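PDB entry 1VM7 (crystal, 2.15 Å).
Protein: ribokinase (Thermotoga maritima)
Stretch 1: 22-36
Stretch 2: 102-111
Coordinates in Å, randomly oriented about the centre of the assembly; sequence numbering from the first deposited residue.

Stretch 1, residues 22-36: SSNIDIVLKVDHFTK
Stretch 2, residues 102-111: PTGRAFIEVD

Two neighbouring strands run parallel, their axes 4.6 Å apart and 16° off alignment, in a register pairing I25 with R105 and continuing one for one to K30 with V110. Phi stays near -100° and psi near 115° from D26 to L29. Toward stretch 2, I25, I27 and L29 each use both N and O: I25 N donates to G104 O (3.0 Å) and A106 N to I25 O (2.9 Å); I27 N to A106 O (2.8 Å) and I108 N to I27 O (2.8 Å); L29 N to I108 O (2.7 Å) and V110 N to L29 O (3.0 Å). V31 N to V110 O (2.9 Å) closes the ladder.

E109 covers the most surface. Its extended chain (chi1 t, chi2 t, chi3 near 0°) starts on the face of L29 and I27, and its end comes nearer to stretch 1: OE2 lies 3.6 Å from V31 CG2 and accepts from both T35 N and T35 OG1, each at 2.7 Å.

D111 (phi/psi -84/-177, chi1 p) meets the same loop at F34: its CG lies over one face of the F34 ring (chi1 m), while a water bridges D111 OD2 (2.7 Å) and F34 N (2.8 Å).

Side chains alternate between faces, so I27 (m, t) sets CD1 3.7 Å from F107 CE2, while on the opposite face I108 (m, t) brings CD1 to 3.7 Å from D26 CB, and V28 CG1 meets V110 CG2 at 3.6 Å.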

# COMPACT_ATOMS: atom_id res chain seq x y z
N SER A 22 10.98 -14.87 -6.09
CA SER A 22 10.01 -13.84 -5.84
C SER A 22 10.53 -12.41 -6.10
O SER A 22 11.70 -12.10 -5.90
CB SER A 22 9.57 -13.97 -4.39
OG SER A 22 10.70 -13.70 -3.53
N SER A 23 9.63 -11.55 -6.58
CA SER A 23 9.84 -10.11 -6.71
C SER A 23 8.67 -9.38 -5.98
O SER A 23 7.52 -9.70 -6.24
CB SER A 23 9.78 -9.64 -8.16
OG SER A 23 10.77 -10.23 -8.97
N ASN A 24 8.97 -8.43 -5.09
CA ASN A 24 7.98 -7.72 -4.27
C ASN A 24 8.36 -6.25 -4.24
O ASN A 24 9.56 -5.90 -4.29
CB ASN A 24 8.08 -8.32 -2.85
CG ASN A 24 7.03 -7.81 -1.91
OD1 ASN A 24 5.83 -8.20 -1.99
ND2 ASN A 24 7.46 -6.97 -0.94
N ILE A 25 7.36 -5.39 -4.17
CA ILE A 25 7.54 -4.00 -3.83
C ILE A 25 7.23 -3.90 -2.36
O ILE A 25 6.14 -4.30 -1.96
CB ILE A 25 6.49 -3.13 -4.55
CG1 ILE A 25 6.54 -3.38 -6.05
CG2 ILE A 25 6.71 -1.66 -4.25
CD1 ILE A 25 7.89 -3.09 -6.68
N ASP A 26 8.15 -3.33 -1.58
CA ASP A 26 7.87 -3.08 -0.16
C ASP A 26 7.43 -1.64 0.00
O ASP A 26 8.19 -0.70 -0.28
CB ASP A 26 9.10 -3.36 0.69
CG ASP A 26 9.39 -4.84 0.78
OD1 ASP A 26 8.45 -5.61 0.78
OD2 ASP A 26 10.56 -5.22 0.88
N ILE A 27 6.19 -1.47 0.47
CA ILE A 27 5.58 -0.16 0.63
C ILE A 27 5.58 0.17 2.11
O ILE A 27 4.82 -0.43 2.89
CB ILE A 27 4.14 -0.10 0.01
CG1 ILE A 27 4.21 -0.39 -1.49
CG2 ILE A 27 3.49 1.26 0.24
CD1 ILE A 27 2.93 -0.95 -2.03
N VAL A 28 6.45 1.11 2.52
CA VAL A 28 6.65 1.36 3.92
C VAL A 28 5.86 2.60 4.26
O VAL A 28 6.11 3.69 3.73
CB VAL A 28 8.14 1.55 4.28
CG1 VAL A 28 8.30 1.83 5.78
CG2 VAL A 28 8.93 0.30 3.89
N LEU A 29 4.88 2.43 5.14
CA LEU A 29 4.07 3.54 5.59
C LEU A 29 4.48 3.87 7.03
O LEU A 29 4.23 3.12 7.95
CB LEU A 29 2.59 3.21 5.50
CG LEU A 29 2.19 2.77 4.09
CD1 LEU A 29 0.97 1.92 4.13
CD2 LEU A 29 2.05 4.00 3.20
N LYS A 30 5.13 5.01 7.19
CA LYS A 30 5.58 5.52 8.47
C LYS A 30 4.41 6.25 9.14
O LYS A 30 3.86 7.19 8.57
CB LYS A 30 6.70 6.50 8.16
CG LYS A 30 7.62 6.81 9.26
CD LYS A 30 9.00 7.15 8.69
CE LYS A 30 9.84 5.88 8.44
NZ LYS A 30 9.41 5.06 7.28
N VAL A 31 4.05 5.79 10.34
CA VAL A 31 2.95 6.37 11.12
C VAL A 31 3.38 6.66 12.54
O VAL A 31 4.38 6.14 13.03
CB VAL A 31 1.69 5.45 11.16
CG1 VAL A 31 1.06 5.34 9.80
CG2 VAL A 31 2.02 4.06 11.71
N ASP A 32 2.62 7.50 13.22
CA ASP A 32 2.90 7.81 14.62
C ASP A 32 2.69 6.57 15.50
O ASP A 32 3.54 6.17 16.29
CB ASP A 32 1.99 8.94 15.09
CG ASP A 32 2.13 9.22 16.56
OD1 ASP A 32 3.15 9.83 16.95
OD2 ASP A 32 1.23 8.80 17.31
N HIS A 33 1.55 5.94 15.33
CA HIS A 33 1.17 4.82 16.16
C HIS A 33 0.50 3.83 15.22
O HIS A 33 0.09 4.20 14.10
CB HIS A 33 0.22 5.29 17.28
CG HIS A 33 -0.96 6.08 16.78
ND1 HIS A 33 -0.94 7.45 16.67
CD2 HIS A 33 -2.16 5.67 16.31
CE1 HIS A 33 -2.09 7.86 16.15
NE2 HIS A 33 -2.85 6.80 15.93
N PHE A 34 0.42 2.58 15.64
CA PHE A 34 -0.27 1.61 14.83
C PHE A 34 -1.72 2.04 14.70
O PHE A 34 -2.40 2.31 15.70
CB PHE A 34 -0.16 0.20 15.42
CG PHE A 34 1.17 -0.46 15.17
CD1 PHE A 34 1.59 -0.73 13.88
CD2 PHE A 34 2.00 -0.82 16.23
CE1 PHE A 34 2.82 -1.32 13.64
CE2 PHE A 34 3.21 -1.43 16.01
CZ PHE A 34 3.62 -1.68 14.70
N THR A 35 -2.21 2.07 13.47
CA THR A 35 -3.59 2.44 13.21
C THR A 35 -4.54 1.44 13.88
O THR A 35 -4.41 0.22 13.74
CB THR A 35 -3.89 2.57 11.71
OG1 THR A 35 -2.83 3.28 11.07
CG2 THR A 35 -5.23 3.32 11.46
N LYS A 36 -5.48 1.97 14.66
CA LYS A 36 -6.43 1.17 15.37
C LYS A 36 -7.61 0.80 14.44
O LYS A 36 -7.88 1.50 13.47
CB LYS A 36 -6.96 1.98 16.56
CG LYS A 36 -5.89 2.43 17.56
CD LYS A 36 -6.47 3.24 18.69
CE LYS A 36 -6.82 4.65 18.20
NZ LYS A 36 -5.66 5.44 17.59
N PRO A 102 -1.48 -7.90 -10.25
CA PRO A 102 -0.54 -6.88 -9.79
C PRO A 102 0.76 -7.51 -9.34
O PRO A 102 0.76 -8.62 -8.82
CB PRO A 102 -1.28 -6.23 -8.60
CG PRO A 102 -2.74 -6.51 -8.89
CD PRO A 102 -2.69 -7.92 -9.41
N THR A 103 1.85 -6.79 -9.55
CA THR A 103 3.14 -7.18 -9.05
C THR A 103 2.97 -7.41 -7.55
O THR A 103 2.23 -6.68 -6.92
CB THR A 103 4.20 -6.04 -9.31
OG1 THR A 103 4.31 -5.77 -10.72
CG2 THR A 103 5.58 -6.42 -8.76
N GLY A 104 3.66 -8.39 -6.99
CA GLY A 104 3.58 -8.69 -5.56
C GLY A 104 4.01 -7.46 -4.77
O GLY A 104 4.92 -6.68 -5.22
N ARG A 105 3.34 -7.25 -3.66
CA ARG A 105 3.59 -6.09 -2.80
C ARG A 105 3.40 -6.41 -1.33
O ARG A 105 2.70 -7.36 -0.97
CB ARG A 105 2.76 -4.90 -3.25
CG ARG A 105 1.27 -4.99 -3.20
CD ARG A 105 0.72 -3.93 -4.13
NE ARG A 105 1.14 -4.22 -5.48
CZ ARG A 105 0.98 -3.45 -6.55
NH1 ARG A 105 0.37 -2.27 -6.50
NH2 ARG A 105 1.44 -3.88 -7.71
N ALA A 106 4.12 -5.71 -0.50
CA ALA A 106 3.98 -5.86 0.95
C ALA A 106 3.74 -4.46 1.49
O ALA A 106 4.43 -3.49 1.12
CB ALA A 106 5.19 -6.49 1.55
N PHE A 107 2.73 -4.35 2.34
CA PHE A 107 2.35 -3.08 2.94
C PHE A 107 2.80 -3.10 4.39
O PHE A 107 2.24 -3.84 5.21
CB PHE A 107 0.86 -2.89 2.88
CG PHE A 107 0.33 -2.89 1.49
CD1 PHE A 107 -0.05 -4.08 0.88
CD2 PHE A 107 0.22 -1.72 0.78
CE1 PHE A 107 -0.55 -4.08 -0.40
CE2 PHE A 107 -0.31 -1.73 -0.51
CZ PHE A 107 -0.68 -2.90 -1.10
N ILE A 108 3.81 -2.29 4.68
CA ILE A 108 4.53 -2.37 5.93
C ILE A 108 4.22 -1.10 6.71
O ILE A 108 4.60 0.00 6.32
CB ILE A 108 6.07 -2.49 5.71
CG1 ILE A 108 6.41 -3.68 4.81
CG2 ILE A 108 6.81 -2.58 7.09
CD1 ILE A 108 7.80 -3.63 4.19
N GLU A 109 3.51 -1.25 7.82
CA GLU A 109 3.18 -0.11 8.68
C GLU A 109 4.18 -0.08 9.80
O GLU A 109 4.28 -1.04 10.51
CB GLU A 109 1.74 -0.23 9.20
CG GLU A 109 1.29 0.89 10.13
CD GLU A 109 -0.20 0.79 10.54
OE1 GLU A 109 -0.92 -0.15 10.11
OE2 GLU A 109 -0.65 1.69 11.28
N VAL A 110 4.94 1.02 9.91
CA VAL A 110 5.98 1.19 10.91
C VAL A 110 5.65 2.38 11.81
O VAL A 110 5.48 3.50 11.34
CB VAL A 110 7.39 1.49 10.28
CG1 VAL A 110 8.45 1.24 11.29
CG2 VAL A 110 7.67 0.62 9.12
N ASP A 111 5.55 2.14 13.12
CA ASP A 111 5.24 3.23 14.05
C ASP A 111 6.50 4.01 14.45
O ASP A 111 7.58 3.77 13.94
CB ASP A 111 4.34 2.78 15.23
CG ASP A 111 5.10 2.01 16.33
OD1 ASP A 111 6.31 1.82 16.23
OD2 ASP A 111 4.44 1.63 17.32
O HOH W 1 5.61 -9.97 -8.47
O HOH W 2 1.86 2.27 17.98